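Local coordinates for aminotransferase, class V family protein (Trichomonas vaginalis, PDB 5F8V), which probably catalyses the pyridoxal-phosphate-dependent transfer of an amino group between O-phospho-L-serine and 2-oxoglutarate in serine biosynthesis, at residues 150-155 with 175-180. Numbering follows the deposited sequence.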
loop_
_atom_site.group_PDB
_atom_site.type_symbol
_atom_site.label_atom_id
_atom_site.label_comp_id
_atom_site.label_asym_id
_atom_site.label_seq_id
_atom_site.Cartn_x
_atom_site.Cartn_y
_atom_site.Cartn_z
ATOM N N TYR A 150 9.488 -19.640 -15.607
ATOM C CA TYR A 150 9.539 -18.320 -16.205
ATOM C C TYR A 150 10.985 -17.842 -16.327
ATOM O O TYR A 150 11.911 -18.469 -15.782
ATOM C CB TYR A 150 8.698 -17.320 -15.383
ATOM C CG TYR A 150 9.020 -17.238 -13.896
ATOM C CD1 TYR A 150 8.164 -17.791 -12.941
ATOM C CD2 TYR A 150 10.157 -16.563 -13.439
ATOM C CE1 TYR A 150 8.446 -17.705 -11.579
ATOM C CE2 TYR A 150 10.451 -16.472 -12.087
ATOM C CZ TYR A 150 9.591 -17.036 -11.160
ATOM O OH TYR A 150 9.891 -16.937 -9.828
ATOM N N PHE A 151 11.153 -16.748 -17.065
ATOM C CA PHE A 151 12.411 -16.031 -17.206
ATOM C C PHE A 151 12.164 -14.637 -16.627
ATOM O O PHE A 151 11.426 -13.843 -17.214
ATOM C CB PHE A 151 12.814 -15.941 -18.678
ATOM C CG PHE A 151 14.127 -15.250 -18.915
ATOM C CD1 PHE A 151 15.300 -15.987 -19.061
ATOM C CD2 PHE A 151 14.194 -13.861 -19.009
ATOM C CE1 PHE A 151 16.510 -15.351 -19.295
ATOM C CE2 PHE A 151 15.395 -13.221 -19.232
ATOM C CZ PHE A 151 16.560 -13.967 -19.378
ATOM N N TYR A 152 12.755 -14.361 -15.470
ATOM C CA TYR A 152 12.559 -13.090 -14.775
ATOM C C TYR A 152 13.683 -12.128 -15.116
ATOM O O TYR A 152 14.851 -12.525 -15.136
ATOM C CB TYR A 152 12.510 -13.306 -13.262
ATOM C CG TYR A 152 12.271 -12.035 -12.476
ATOM C CD1 TYR A 152 13.305 -11.115 -12.252
ATOM C CD2 TYR A 152 11.010 -11.741 -11.956
ATOM C CE1 TYR A 152 13.085 -9.945 -11.552
ATOM C CE2 TYR A 152 10.788 -10.577 -11.242
ATOM C CZ TYR A 152 11.827 -9.692 -11.044
ATOM O OH TYR A 152 11.609 -8.546 -10.347
ATOM N N TYR A 153 13.335 -10.866 -15.366
ATOM C CA TYR A 153 14.341 -9.809 -15.565
ATOM C C TYR A 153 13.798 -8.413 -15.329
ATOM O O TYR A 153 12.591 -8.202 -15.312
ATOM C CB TYR A 153 14.965 -9.890 -16.960
ATOM C CG TYR A 153 14.215 -9.183 -18.073
ATOM C CD1 TYR A 153 13.091 -9.754 -18.661
ATOM C CD2 TYR A 153 14.658 -7.956 -18.563
ATOM C CE1 TYR A 153 12.412 -9.112 -19.698
ATOM C CE2 TYR A 153 13.995 -7.318 -19.598
ATOM C CZ TYR A 153 12.866 -7.903 -20.163
ATOM O OH TYR A 153 12.224 -7.256 -21.191
ATOM N N CYS A 154 14.720 -7.473 -15.167
ATOM C CA CYS A 154 14.401 -6.069 -14.930
ATOM C C CYS A 154 14.629 -5.279 -16.210
ATOM O O CYS A 154 15.757 -5.196 -16.716
ATOM C CB CYS A 154 15.277 -5.512 -13.821
ATOM S SG CYS A 154 14.821 -3.845 -13.349
ATOM N N ASP A 155 13.557 -4.711 -16.743
ATOM C CA ASP A 155 13.648 -4.003 -18.015
ATOM C C ASP A 155 14.502 -2.737 -17.909
ATOM O O ASP A 155 15.181 -2.384 -18.865
ATOM C CB ASP A 155 12.253 -3.667 -18.546
ATOM C CG ASP A 155 12.238 -3.472 -20.042
ATOM O OD1 ASP A 155 12.756 -4.341 -20.764
ATOM O OD2 ASP A 155 11.704 -2.449 -20.499
ATOM N N ILE A 175 8.771 -12.640 -17.100
ATOM C CA ILE A 175 8.239 -11.875 -15.980
ATOM C C ILE A 175 9.151 -10.666 -15.815
ATOM O O ILE A 175 10.336 -10.828 -15.517
ATOM C CB ILE A 175 8.170 -12.701 -14.686
ATOM C CG1 ILE A 175 7.207 -13.881 -14.897
ATOM C CG2 ILE A 175 7.719 -11.810 -13.534
ATOM C CD1 ILE A 175 6.867 -14.680 -13.670
ATOM N N ILE A 176 8.589 -9.471 -16.006
ATOM C CA ILE A 176 9.375 -8.272 -16.217
ATOM C C ILE A 176 9.100 -7.218 -15.137
ATOM O O ILE A 176 7.952 -6.781 -14.953
ATOM C CB ILE A 176 9.125 -7.659 -17.621
ATOM C CG1 ILE A 176 9.063 -8.758 -18.697
ATOM C CG2 ILE A 176 10.192 -6.627 -17.940
ATOM C CD1 ILE A 176 9.002 -8.264 -20.126
ATOM N N ASP A 177 10.153 -6.813 -14.428
ATOM C CA ASP A 177 10.066 -5.651 -13.524
ATOM C C ASP A 177 10.269 -4.394 -14.352
ATOM O O ASP A 177 11.391 -4.100 -14.792
ATOM C CB ASP A 177 11.100 -5.738 -12.398
ATOM C CG ASP A 177 10.994 -4.584 -11.384
ATOM O OD1 ASP A 177 10.104 -3.716 -11.486
ATOM O OD2 ASP A 177 11.822 -4.559 -10.465
ATOM N N MET A 178 9.172 -3.662 -14.557
ATOM C CA MET A 178 9.185 -2.401 -15.273
ATOM C C MET A 178 8.934 -1.226 -14.340
ATOM O O MET A 178 8.369 -0.197 -14.752
ATOM C CB MET A 178 8.117 -2.444 -16.355
ATOM C CG MET A 178 8.420 -3.454 -17.449
ATOM S SD MET A 178 7.225 -3.233 -18.775
ATOM C CE MET A 178 8.024 -4.117 -20.119
ATOM N N SER A 179 9.360 -1.360 -13.088
ATOM C CA SER A 179 9.047 -0.336 -12.079
ATOM C C SER A 179 9.501 1.051 -12.526
ATOM O O SER A 179 8.706 2.000 -12.526
ATOM C CB SER A 179 9.628 -0.720 -10.723
ATOM O OG SER A 179 8.846 -1.755 -10.140
ATOM N N SER A 180 10.731 1.151 -13.007
ATOM C CA SER A 180 11.313 2.448 -13.364
ATOM C C SER A 180 11.159 2.872 -14.830
ATOM O O SER A 180 11.659 3.932 -15.206
ATOM C CB SER A 180 12.790 2.462 -12.967
ATOM O OG SER A 180 13.472 1.371 -13.553
HETATM O O HOH W 1 13.666 -6.828 -10.204
#
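I175 enters beside F151 and Y153, giving its N-H to F151 O and taking Y153 N on its own O, so two neighbouring parallel strands start to pair in the central seven-stranded sheet of this fold-type I aminotransferase. Its side chain splits between two tyrosines: CD1 sits over one face of the Y150 ring, 3.6 Å from the centroid and displaced toward the rim, while CG2 packs 3.7 Å from CD2 of Y152. On the other face of the sheet I176 runs alongside Y153, pointing the same way. Its CG1 and CD1 both touch CE1 of that ring, and CG2 lies over the ring face, 4.0 Å from the centroid, while also meeting CB of D155. D177 N donates to Y153 O at 2.9 Å, and D177 O accepts from D155 N. D177 returns to the face of I175; CG stands anti to the backbone N (chi1 -177°), and the carboxylate comes close to N1 of the PLP-lysine adduct LLP at position 202; an aspartate near this nitrogen is a hallmark of the fold. A water bonded to Y152 OH donates to D177 OD2, 2.9 Å away. M178 brings CG to CB of D155. D177 OD1 accepts S179 N, an Asx turn, with the donor above the carboxylate plane, and also S179 OG on its syn lone pair at 2.7 Å.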